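Local coordinates for protein trans-2-enoyl-CoA reductase [NADH] (Treponema denticola ATCC 35405, PDB 4GGO) that reduces the carbon-carbon double bond of trans-2-enoyl-CoA thioesters such as crotonyl-CoA with NADH, yielding saturated acyl-CoA for bacterial fatty acid synthesis, at residues 54-59 with 144-149; 228-233 with 271-276; 66-71 with 101-106; 75-80 with 111-116. All blocks are in the same frame, centred on the assembly; numbering follows the deposited sequence.

Overall arrangement
All four contacts belong to one Rossmann-type domain built on a parallel sheet. Contacts 4, 1 and 2 follow one another across it. Contact 4 pairs the edge strand 114-118 with 77-82, contact 1 pairs the central strands 52-56 and 141-146, and contact 2 joins 227-233 to 270-276. Neighbouring strands link them directly, with centres about 14 Å between contacts 4 and 1 and about 11 Å between 1 and 2. Contact 3 packs helices 61-74 and 95-110, its centre about 7 Å from that of contact 4. Along the chain, contacts 3 and 4 interleave within the span bridged by contact 1, and contact 2 comes last. The loops that follow the strands of contact 1 carry NAD(+)-binding residues.

Contact 1: residues 54-59 with 144-149; sequences LVLGCS and IVYSLA
The ring of Tyr146 is met obliquely, at its CD2 corner, by Leu56, whose CD1 comes to 3.5 Å from Tyr146 CD2. One face of the ring carries CG of Leu148, 3.9 Å above the plane and displaced toward the rim; elsewhere the ring meets Trp210. This is the centre of a Rossmann fold, where strand 52-56 runs parallel to strand 141-146 and their loops open onto the dinucleotide site. The Tyr146 hydroxyl, at the far end of the ring, is hydrogen-bonded to Asp209.

Three backbone bonds hold the strands in register: Val145 N to Leu54 O, the nearly straight Leu56 N to Val145 O, and Ser147 N to Leu56 O, each 2.8 Å. Leu54, Leu56 and Ile144 share a face with Tyr146 and pack under helix 208-219; Leu54 CD2 lies 4.2 Å from Ile144 CG2. On the other face Val55 and Val145 stand side by side, pointing the same way, beneath helix 61-74. Leucine, isoleucine and valine suit these positions, each side of the sheet being roofed by a helix.

Past the strands Gly57, Cys58 and Ser59 bind NAD(+), as do Leu148 and Ala149 in the other loop. Gly57 turns the chain at positive phi (92°), where a side chain would press on the preceding carbonyl; a CB here would also clash with Ser147 O. Into this turn reaches Leu148, setting its CD2 3.5 Å from Gly57 N.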
loop_
_atom_site.group_PDB
_atom_site.type_symbol
_atom_site.label_atom_id
_atom_site.label_comp_id
_atom_site.label_asym_id
_atom_site.label_seq_id
_atom_site.Cartn_x
_atom_site.Cartn_y
_atom_site.Cartn_z
ATOM N N LEU A 54 -14.111 5.494 1.735
ATOM C CA LEU A 54 -13.554 4.855 2.916
ATOM C C LEU A 54 -12.229 4.198 2.547
ATOM O O LEU A 54 -12.168 3.401 1.610
ATOM C CB LEU A 54 -14.523 3.805 3.461
ATOM C CG LEU A 54 -14.062 3.015 4.689
ATOM C CD1 LEU A 54 -13.842 3.941 5.879
ATOM C CD2 LEU A 54 -15.065 1.923 5.031
ATOM N N VAL A 55 -11.169 4.542 3.270
ATOM C CA VAL A 55 -9.860 3.945 3.025
ATOM C C VAL A 55 -9.357 3.202 4.255
ATOM O O VAL A 55 -9.122 3.800 5.306
ATOM C CB VAL A 55 -8.810 4.993 2.605
ATOM C CG1 VAL A 55 -7.462 4.323 2.371
ATOM C CG2 VAL A 55 -9.263 5.726 1.353
ATOM N N LEU A 56 -9.194 1.892 4.113
ATOM C CA LEU A 56 -8.735 1.051 5.208
ATOM C C LEU A 56 -7.232 0.819 5.099
ATOM O O LEU A 56 -6.764 0.131 4.193
ATOM C CB LEU A 56 -9.498 -0.272 5.203
ATOM C CG LEU A 56 -11.016 -0.083 5.250
ATOM C CD1 LEU A 56 -11.750 -1.399 5.058
ATOM C CD2 LEU A 56 -11.425 0.578 6.560
ATOM N N GLY A 57 -6.484 1.401 6.031
ATOM C CA GLY A 57 -5.035 1.429 5.944
ATOM C C GLY A 57 -4.626 2.701 5.231
ATOM O O GLY A 57 -3.973 2.665 4.190
ATOM N N CYS A 58 -5.008 3.833 5.811
ATOM C CA CYS A 58 -4.938 5.124 5.134
ATOM C C CYS A 58 -3.651 5.898 5.388
ATOM O O CYS A 58 -3.463 6.980 4.837
ATOM C CB CYS A 58 -6.107 5.990 5.597
ATOM S SG CYS A 58 -6.062 6.325 7.381
ATOM N N SER A 59 -2.767 5.353 6.216
ATOM C CA SER A 59 -1.665 6.147 6.753
ATOM C C SER A 59 -0.345 6.038 5.990
ATOM O O SER A 59 0.574 6.824 6.224
ATOM C CB SER A 59 -1.442 5.811 8.228
ATOM O OG SER A 59 -0.940 4.495 8.378
ATOM N N ILE A 144 -14.619 2.116 -1.718
ATOM C CA ILE A 144 -14.008 1.563 -0.516
ATOM C C ILE A 144 -12.666 0.917 -0.831
ATOM O O ILE A 144 -12.602 -0.119 -1.490
ATOM C CB ILE A 144 -14.921 0.528 0.162
ATOM C CG1 ILE A 144 -16.275 1.154 0.494
ATOM C CG2 ILE A 144 -14.262 -0.022 1.419
ATOM C CD1 ILE A 144 -17.227 0.205 1.171
ATOM N N VAL A 145 -11.593 1.534 -0.353
ATOM C CA VAL A 145 -10.251 1.042 -0.627
ATOM C C VAL A 145 -9.721 0.213 0.536
ATOM O O VAL A 145 -9.518 0.726 1.636
ATOM C CB VAL A 145 -9.281 2.201 -0.916
ATOM C CG1 VAL A 145 -7.886 1.666 -1.204
ATOM C CG2 VAL A 145 -9.792 3.038 -2.084
ATOM N N TYR A 146 -9.502 -1.075 0.287
ATOM C CA TYR A 146 -8.957 -1.963 1.306
ATOM C C TYR A 146 -7.458 -2.148 1.104
ATOM O O TYR A 146 -7.030 -2.903 0.232
ATOM C CB TYR A 146 -9.664 -3.320 1.281
ATOM C CG TYR A 146 -9.333 -4.198 2.468
ATOM C CD1 TYR A 146 -8.238 -5.052 2.444
ATOM C CD2 TYR A 146 -10.116 -4.168 3.614
ATOM C CE1 TYR A 146 -7.932 -5.853 3.530
ATOM C CE2 TYR A 146 -9.817 -4.964 4.705
ATOM C CZ TYR A 146 -8.726 -5.804 4.657
ATOM O OH TYR A 146 -8.427 -6.598 5.738
ATOM N N SER A 147 -6.664 -1.459 1.919
ATOM C CA SER A 147 -5.211 -1.516 1.793
ATOM C C SER A 147 -4.536 -1.813 3.128
ATOM O O SER A 147 -3.495 -1.240 3.447
ATOM C CB SER A 147 -4.676 -0.202 1.220
ATOM O OG SER A 147 -3.263 -0.232 1.107
ATOM N N LEU A 148 -5.134 -2.710 3.906
ATOM C CA LEU A 148 -4.572 -3.079 5.200
ATOM C C LEU A 148 -3.306 -3.914 5.039
ATOM O O LEU A 148 -3.277 -4.881 4.276
ATOM C CB LEU A 148 -5.603 -3.828 6.048
ATOM C CG LEU A 148 -6.768 -2.987 6.573
ATOM C CD1 LEU A 148 -7.714 -3.838 7.402
ATOM C CD2 LEU A 148 -6.253 -1.809 7.388
ATOM N N ALA A 149 -2.259 -3.527 5.761
ATOM C CA ALA A 149 -0.983 -4.227 5.705
ATOM C C ALA A 149 -0.467 -4.511 7.110
ATOM O O ALA A 149 0.177 -3.665 7.729
ATOM C CB ALA A 149 0.033 -3.414 4.920
#

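Contact 2: residues 228-233 with 271-276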
loop_
_atom_site.group_PDB
_atom_site.type_symbol
_atom_site.label_atom_id
_atom_site.label_comp_id
_atom_site.label_asym_id
_atom_site.label_seq_id
_atom_site.Cartn_x
_atom_site.Cartn_y
_atom_site.Cartn_z
ATOM N N ILE A 228 -17.801 0.956 -5.616
ATOM C CA ILE A 228 -16.567 0.268 -5.970
ATOM C C ILE A 228 -15.780 -0.081 -4.714
ATOM O O ILE A 228 -15.577 0.768 -3.846
ATOM C CB ILE A 228 -15.676 1.144 -6.869
ATOM C CG1 ILE A 228 -16.390 1.472 -8.181
ATOM C CG2 ILE A 228 -14.344 0.456 -7.135
ATOM C CD1 ILE A 228 -15.597 2.384 -9.092
ATOM N N THR A 229 -15.346 -1.331 -4.605
ATOM C CA THR A 229 -14.435 -1.707 -3.529
ATOM C C THR A 229 -13.239 -2.491 -4.067
ATOM O O THR A 229 -13.390 -3.404 -4.879
ATOM C CB THR A 229 -15.150 -2.466 -2.378
ATOM O OG1 THR A 229 -14.221 -2.712 -1.315
ATOM C CG2 THR A 229 -15.734 -3.785 -2.860
ATOM N N LEU A 230 -12.046 -2.110 -3.621
ATOM C CA LEU A 230 -10.816 -2.707 -4.124
ATOM C C LEU A 230 -9.939 -3.218 -2.992
ATOM O O LEU A 230 -9.893 -2.627 -1.915
ATOM C CB LEU A 230 -10.019 -1.686 -4.939
ATOM C CG LEU A 230 -10.736 -0.884 -6.025
ATOM C CD1 LEU A 230 -9.760 0.068 -6.700
ATOM C CD2 LEU A 230 -11.369 -1.807 -7.045
ATOM N N ALA A 231 -9.244 -4.321 -3.246
ATOM C CA ALA A 231 -8.211 -4.802 -2.343
ATOM C C ALA A 231 -6.907 -4.907 -3.123
ATOM O O ALA A 231 -6.854 -5.542 -4.176
ATOM C CB ALA A 231 -8.595 -6.149 -1.751
ATOM N N TYR A 232 -5.862 -4.268 -2.612
ATOM C CA TYR A 232 -4.581 -4.239 -3.305
ATOM C C TYR A 232 -3.806 -5.534 -3.102
ATOM O O TYR A 232 -3.890 -6.163 -2.046
ATOM C CB TYR A 232 -3.757 -3.035 -2.856
ATOM C CG TYR A 232 -4.372 -1.714 -3.255
ATOM C CD1 TYR A 232 -5.033 -1.576 -4.469
ATOM C CD2 TYR A 232 -4.304 -0.608 -2.418
ATOM C CE1 TYR A 232 -5.602 -0.374 -4.845
ATOM C CE2 TYR A 232 -4.873 0.602 -2.784
ATOM C CZ TYR A 232 -5.520 0.712 -4.000
ATOM O OH TYR A 232 -6.089 1.908 -4.376
ATOM N N SER A 233 -3.058 -5.928 -4.127
ATOM C CA SER A 233 -2.296 -7.167 -4.089
ATOM C C SER A 233 -1.086 -7.089 -5.012
ATOM O O SER A 233 -0.791 -6.037 -5.575
ATOM C CB SER A 233 -3.184 -8.348 -4.482
ATOM O OG SER A 233 -2.475 -9.568 -4.380
ATOM N N ARG A 271 -19.415 -3.372 -7.107
ATOM C CA ARG A 271 -18.338 -3.671 -8.043
ATOM C C ARG A 271 -17.032 -3.903 -7.288
ATOM O O ARG A 271 -16.315 -2.958 -6.961
ATOM C CB ARG A 271 -18.181 -2.542 -9.064
ATOM C CG ARG A 271 -19.337 -2.440 -10.051
ATOM C CD ARG A 271 -19.139 -1.297 -11.035
ATOM N NE ARG A 271 -19.220 0.008 -10.386
ATOM C CZ ARG A 271 -19.091 1.170 -11.021
ATOM N NH1 ARG A 271 -18.872 1.191 -12.328
ATOM N NH2 ARG A 271 -19.180 2.309 -10.347
ATOM N N ALA A 272 -16.737 -5.170 -7.011
ATOM C CA ALA A 272 -15.552 -5.539 -6.243
ATOM C C ALA A 272 -14.432 -6.047 -7.144
ATOM O O ALA A 272 -14.669 -6.833 -8.062
ATOM C CB ALA A 272 -15.907 -6.588 -5.202
ATOM N N PHE A 273 -13.211 -5.596 -6.875
ATOM C CA PHE A 273 -12.054 -6.014 -7.656
ATOM C C PHE A 273 -10.837 -6.222 -6.771
ATOM O O PHE A 273 -10.676 -5.553 -5.752
ATOM C CB PHE A 273 -11.689 -4.956 -8.701
ATOM C CG PHE A 273 -12.814 -4.578 -9.618
ATOM C CD1 PHE A 273 -13.047 -5.293 -10.781
ATOM C CD2 PHE A 273 -13.620 -3.489 -9.332
ATOM C CE1 PHE A 273 -14.077 -4.940 -11.634
ATOM C CE2 PHE A 273 -14.650 -3.130 -10.180
ATOM C CZ PHE A 273 -14.879 -3.856 -11.332
ATOM N N VAL A 274 -9.978 -7.150 -7.170
ATOM C CA VAL A 274 -8.621 -7.170 -6.657
ATOM C C VAL A 274 -7.795 -6.312 -7.601
ATOM O O VAL A 274 -7.829 -6.509 -8.815
ATOM C CB VAL A 274 -8.032 -8.590 -6.610
ATOM C CG1 VAL A 274 -6.539 -8.534 -6.314
ATOM C CG2 VAL A 274 -8.752 -9.432 -5.567
ATOM N N SER A 275 -7.081 -5.339 -7.050
ATOM C CA SER A 275 -6.212 -4.498 -7.859
ATOM C C SER A 275 -4.765 -4.919 -7.659
ATOM O O SER A 275 -4.213 -4.780 -6.566
ATOM C CB SER A 275 -6.387 -3.022 -7.493
ATOM O OG SER A 275 -5.574 -2.200 -8.314
ATOM N N VAL A 276 -4.159 -5.454 -8.713
ATOM C CA VAL A 276 -2.767 -5.873 -8.650
ATOM C C VAL A 276 -1.871 -4.687 -8.973
ATOM O O VAL A 276 -1.870 -4.184 -10.097
ATOM C CB VAL A 276 -2.472 -7.026 -9.625
ATOM C CG1 VAL A 276 -1.099 -7.618 -9.338
ATOM C CG2 VAL A 276 -3.545 -8.097 -9.514
#
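Arg271 lays its guanidinium beside Ile228, whose CD1 sits over one face while CG1 approaches NH2 to 3.6 Å. The long arginine chain, bent at chi3 (-68°), suits this exposed spot: its aliphatic neighbour takes the flat face and NH2 is hydrogen-bonded to Gly226 O. Ala272, on the other face of the sheet, is small enough for its CB to rest 3.7 Å from Thr229 CG2. Thr229 turns OG1 anti to the backbone N, toward Trp210 and Ile144 O, which leaves CG2 in the crowded position next to the alanine. Phe273 N is hydrogen-bonded to Thr229 O at 3.0 Å, and Phe273 O accepts from Ala231 N. Leu230 CD2 fits against the edge of the Phe273 ring, 3.6 Å from Phe273 CB. Val274 packs CG1 against Ser233 CB at 3.8 Å. The N-H of Ser275 donates to Ala231 O from above the carbonyl plane, and the CB of this small residue meets the Tyr232 ring in plane, 3.6 Å from Tyr232 CD1; its OG is hydrogen-bonded to Asn277. Val276 closes the row near Ser233 O.

In this parallel part of the Rossmann sheet, strand 227-233 is flanked by 141-146 and strand 270-276 by 338-339. Helix 248-266 covers Ala231, Ala272 and Val274, with NAD(+)-binding Lys253 touching Ser233, while helix 311-323 packs on Leu230, Tyr232 and Ser275.

Contact 3: residues 66-71 with 101-106; sequences SRITAA and LAFDEA
The helical segments 66-71 and 101-106 run parallel, 5° apart with a closest axis approach of 11.6 Å, and Ile68 and Phe103 bring their CA atoms nearest. That spacing is filled by Phe103, which holds CG anti to the backbone N (chi1 -178°) and sends its ring toward the other helix. Arg67 spreads over one face of the ring: its CD lies 3.8 Å from the centroid, a CH-pi contact, and its NE reaches 3.2 Å from Phe103 CE1. The guanidinium follows above the rim, its plane 23° from that of the ring. Ile68 CG1 meets the ring edge, 3.8 Å from Phe103 CD2, and Ala71, with no more than a methyl group, lets Phe103 CZ approach its CB to 3.7 Å.

The two helices follow successive strands of the Rossmann sheet, 52-56 and 77-82, and pack on the same face of it. Arginine suits this buried place because its apolar chain can cover an aromatic ring while its nitrogens find the hydroxyls of Thr78 and Thr116 on the sheet. Asp104 OD1, 3.7 Å from Arg67 NH2, makes a long salt bridge by charge alone, lying well out of the guanidinium plane. The same carboxylate is hydrogen-bonded to Ser114 and Thr116.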
loop_
_atom_site.group_PDB
_atom_site.type_symbol
_atom_site.label_atom_id
_atom_site.label_comp_id
_atom_site.label_asym_id
_atom_site.label_seq_id
_atom_site.Cartn_x
_atom_site.Cartn_y
_atom_site.Cartn_z
ATOM N N SER A 66 -4.203 6.568 -2.005
ATOM C CA SER A 66 -5.602 6.413 -2.388
ATOM C C SER A 66 -6.473 7.493 -1.759
ATOM O O SER A 66 -7.396 8.007 -2.392
ATOM C CB SER A 66 -6.116 5.028 -1.992
ATOM O OG SER A 66 -5.328 4.007 -2.579
ATOM N N ARG A 67 -6.179 7.833 -0.508
ATOM C CA ARG A 67 -6.933 8.864 0.189
ATOM C C ARG A 67 -6.600 10.234 -0.388
ATOM O O ARG A 67 -7.487 11.056 -0.618
ATOM C CB ARG A 67 -6.643 8.829 1.692
ATOM C CG ARG A 67 -7.736 9.465 2.536
ATOM C CD ARG A 67 -7.363 9.512 4.011
ATOM N NE ARG A 67 -8.430 10.108 4.811
ATOM C CZ ARG A 67 -8.344 10.356 6.115
ATOM N NH1 ARG A 67 -7.233 10.066 6.778
ATOM N NH2 ARG A 67 -9.370 10.899 6.753
ATOM N N ILE A 68 -5.313 10.468 -0.632
ATOM C CA ILE A 68 -4.848 11.727 -1.206
ATOM C C ILE A 68 -5.414 11.961 -2.609
ATOM O O ILE A 68 -5.848 13.068 -2.933
ATOM C CB ILE A 68 -3.305 11.786 -1.242
ATOM C CG1 ILE A 68 -2.746 11.886 0.179
ATOM C CG2 ILE A 68 -2.823 12.959 -2.082
ATOM C CD1 ILE A 68 -1.237 11.922 0.241
ATOM N N THR A 69 -5.416 10.917 -3.433
ATOM C CA THR A 69 -5.952 11.022 -4.787
ATOM C C THR A 69 -7.449 11.332 -4.766
ATOM O O THR A 69 -7.930 12.178 -5.519
ATOM C CB THR A 69 -5.705 9.737 -5.605
ATOM O OG1 THR A 69 -4.298 9.471 -5.673
ATOM C CG2 THR A 69 -6.252 9.889 -7.021
ATOM N N ALA A 70 -8.181 10.645 -3.895
ATOM C CA ALA A 70 -9.619 10.858 -3.774
ATOM C C ALA A 70 -9.932 12.261 -3.268
ATOM O O ALA A 70 -10.800 12.944 -3.808
ATOM C CB ALA A 70 -10.240 9.814 -2.856
ATOM N N ALA A 71 -9.212 12.688 -2.238
ATOM C CA ALA A 71 -9.480 13.971 -1.597
ATOM C C ALA A 71 -8.975 15.163 -2.407
ATOM O O ALA A 71 -9.731 16.086 -2.695
ATOM C CB ALA A 71 -8.893 13.996 -0.189
ATOM N N LEU A 101 -1.830 13.179 10.523
ATOM C CA LEU A 101 -1.903 14.552 11.011
ATOM C C LEU A 101 -1.710 15.532 9.862
ATOM O O LEU A 101 -2.425 16.527 9.756
ATOM C CB LEU A 101 -0.848 14.802 12.090
ATOM C CG LEU A 101 -0.974 14.016 13.396
ATOM C CD1 LEU A 101 0.096 14.458 14.381
ATOM C CD2 LEU A 101 -2.363 14.171 13.997
ATOM N N ALA A 102 -0.738 15.238 9.004
ATOM C CA ALA A 102 -0.455 16.075 7.845
ATOM C C ALA A 102 -1.634 16.092 6.881
ATOM O O ALA A 102 -2.012 17.146 6.371
ATOM C CB ALA A 102 0.803 15.595 7.140
ATOM N N PHE A 103 -2.219 14.922 6.643
ATOM C CA PHE A 103 -3.355 14.809 5.735
ATOM C C PHE A 103 -4.550 15.621 6.219
ATOM O O PHE A 103 -5.081 16.454 5.485
ATOM C CB PHE A 103 -3.768 13.346 5.547
ATOM C CG PHE A 103 -4.907 13.159 4.584
ATOM C CD1 PHE A 103 -6.223 13.194 5.024
ATOM C CD2 PHE A 103 -4.663 12.959 3.235
ATOM C CE1 PHE A 103 -7.270 13.035 4.138
ATOM C CE2 PHE A 103 -5.707 12.794 2.345
ATOM C CZ PHE A 103 -7.012 12.834 2.795
ATOM N N ASP A 104 -4.976 15.360 7.452
ATOM C CA ASP A 104 -6.147 16.025 8.020
ATOM C C ASP A 104 -5.969 17.538 8.080
ATOM O O ASP A 104 -6.917 18.291 7.863
ATOM C CB ASP A 104 -6.463 15.467 9.410
ATOM C CG ASP A 104 -7.028 14.061 9.357
ATOM O OD1 ASP A 104 -7.622 13.695 8.321
ATOM O OD2 ASP A 104 -6.882 13.322 10.353
ATOM N N GLU A 105 -4.749 17.975 8.372
ATOM C CA GLU A 105 -4.434 19.397 8.405
ATOM C C GLU A 105 -4.564 20.008 7.014
ATOM O O GLU A 105 -5.094 21.109 6.855
ATOM C CB GLU A 105 -3.026 19.615 8.961
ATOM C CG GLU A 105 -2.619 21.071 9.092
ATOM C CD GLU A 105 -1.470 21.263 10.064
ATOM O OE1 GLU A 105 -1.432 20.548 11.088
ATOM O OE2 GLU A 105 -0.605 22.127 9.807
ATOM N N ALA A 106 -4.084 19.284 6.008
ATOM C CA ALA A 106 -4.178 19.740 4.626
ATOM C C ALA A 106 -5.624 19.727 4.145
ATOM O O ALA A 106 -6.066 20.647 3.457
ATOM C CB ALA A 106 -3.308 18.879 3.723
#

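Contact 4: residues 75-80 with 111-116; sequences GAATIG and GLYSVT
Between strands 77-80 and 114-116, parallel neighbours whose axes come within 4.8 Å, hydrogen bonds run from Val115 N to Thr78 O and from Gly80 N to Val115 O, the latter 3.0 Å. The bond from Thr78 N to Tyr113 O is weak, at 3.3 Å. Beside it, where the strands begin, a water bridges the two segments, donating to Ala76 O and to Tyr113 O and accepting from Thr78 OG1. That hydroxyl also takes the N-H of Arg67 NE, so threonine serves here as both donor and acceptor.

The strands are the two ends of a beta-alpha-beta crossover through helix 95-110, and strand 114-118 is the outermost on this side of the Rossmann sheet. Each starts after a helix-ending glycine of positive phi; at Gly111 the turn is a Schellman motif. Tyr113, with CG anti to the backbone N (chi1 169°), presents its ring edge to the neighbouring strand: CD2 lies 3.6 Å from Ala77 CB, and CE2 lies 4.1 Å from Ile79 CG1. Its hydroxyl is hydrogen-bonded to Glu133. On the face under helix 95-110, Ser114 OG comes to 3.8 Å from Thr78 OG1, and Thr116 CG2 lies 3.7 Å from Gly80 O.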
loop_
_atom_site.group_PDB
_atom_site.type_symbol
_atom_site.label_atom_id
_atom_site.label_comp_id
_atom_site.label_asym_id
_atom_site.label_seq_id
_atom_site.Cartn_x
_atom_site.Cartn_y
_atom_site.Cartn_z
ATOM N N GLY A 75 -11.784 15.852 -4.819
ATOM C CA GLY A 75 -12.524 16.651 -3.856
ATOM C C GLY A 75 -13.441 15.824 -2.978
ATOM O O GLY A 75 -14.375 16.349 -2.372
ATOM N N ALA A 76 -13.171 14.525 -2.900
ATOM C CA ALA A 76 -14.040 13.607 -2.173
ATOM C C ALA A 76 -13.911 13.735 -0.661
ATOM O O ALA A 76 -12.863 14.121 -0.142
ATOM C CB ALA A 76 -13.771 12.170 -2.601
ATOM N N ALA A 77 -14.993 13.413 0.038
ATOM C CA ALA A 77 -14.959 13.290 1.486
ATOM C C ALA A 77 -14.392 11.919 1.823
ATOM O O ALA A 77 -14.789 10.916 1.229
ATOM C CB ALA A 77 -16.354 13.448 2.062
ATOM N N THR A 78 -13.451 11.870 2.759
ATOM C CA THR A 78 -12.804 10.606 3.091
ATOM C C THR A 78 -12.832 10.284 4.579
ATOM O O THR A 78 -12.612 11.152 5.425
ATOM C CB THR A 78 -11.330 10.564 2.621
ATOM O OG1 THR A 78 -10.541 11.464 3.411
ATOM C CG2 THR A 78 -11.214 10.938 1.150
ATOM N N ILE A 79 -13.113 9.024 4.883
ATOM C CA ILE A 79 -12.887 8.488 6.213
ATOM C C ILE A 79 -11.738 7.494 6.116
ATOM O O ILE A 79 -11.791 6.548 5.329
ATOM C CB ILE A 79 -14.130 7.778 6.768
ATOM C CG1 ILE A 79 -15.266 8.781 6.980
ATOM C CG2 ILE A 79 -13.799 7.072 8.075
ATOM C CD1 ILE A 79 -16.564 8.146 7.416
ATOM N N GLY A 80 -10.691 7.725 6.898
ATOM C CA GLY A 80 -9.534 6.851 6.887
ATOM C C GLY A 80 -9.397 6.076 8.181
ATOM O O GLY A 80 -9.665 6.599 9.261
ATOM N N GLY A 111 -10.829 22.776 2.918
ATOM C CA GLY A 111 -12.258 22.821 3.170
ATOM C C GLY A 111 -12.927 21.497 2.856
ATOM O O GLY A 111 -14.105 21.454 2.499
ATOM N N LEU A 112 -12.169 20.415 2.991
ATOM C CA LEU A 112 -12.680 19.075 2.727
ATOM C C LEU A 112 -13.043 18.361 4.024
ATOM O O LEU A 112 -12.379 18.538 5.047
ATOM C CB LEU A 112 -11.638 18.250 1.970
ATOM C CG LEU A 112 -11.166 18.770 0.611
ATOM C CD1 LEU A 112 -10.033 17.903 0.079
ATOM C CD2 LEU A 112 -12.321 18.812 -0.376
ATOM N N TYR A 113 -14.095 17.551 3.980
ATOM C CA TYR A 113 -14.434 16.698 5.111
ATOM C C TYR A 113 -13.438 15.548 5.202
ATOM O O TYR A 113 -13.232 14.816 4.233
ATOM C CB TYR A 113 -15.854 16.145 4.981
ATOM C CG TYR A 113 -16.170 15.048 5.976
ATOM C CD1 TYR A 113 -16.553 15.352 7.276
ATOM C CD2 TYR A 113 -16.086 13.709 5.614
ATOM C CE1 TYR A 113 -16.841 14.352 8.187
ATOM C CE2 TYR A 113 -16.370 12.704 6.517
ATOM C CZ TYR A 113 -16.749 13.031 7.801
ATOM O OH TYR A 113 -17.034 12.030 8.701
ATOM N N SER A 114 -12.824 15.390 6.370
ATOM C CA SER A 114 -11.864 14.316 6.583
ATOM C C SER A 114 -11.842 13.871 8.038
ATOM O O SER A 114 -11.532 14.656 8.935
ATOM C CB SER A 114 -10.465 14.753 6.148
ATOM O OG SER A 114 -9.523 13.716 6.357
ATOM N N VAL A 115 -12.178 12.605 8.264
ATOM C CA VAL A 115 -12.139 12.028 9.600
ATOM C C VAL A 115 -11.266 10.778 9.610
ATOM O O VAL A 115 -11.433 9.886 8.780
ATOM C CB VAL A 115 -13.551 11.681 10.110
ATOM C CG1 VAL A 115 -13.474 10.812 11.358
ATOM C CG2 VAL A 115 -14.339 12.953 10.386
ATOM N N THR A 116 -10.328 10.729 10.550
ATOM C CA THR A 116 -9.448 9.577 10.688
ATOM C C THR A 116 -9.760 8.810 11.967
ATOM O O THR A 116 -9.741 9.375 13.060
ATOM C CB THR A 116 -7.968 9.998 10.702
ATOM O OG1 THR A 116 -7.669 10.739 9.513
ATOM C CG2 THR A 116 -7.065 8.775 10.774
HETATM O O HOH W 1 -11.101 14.272 2.237
#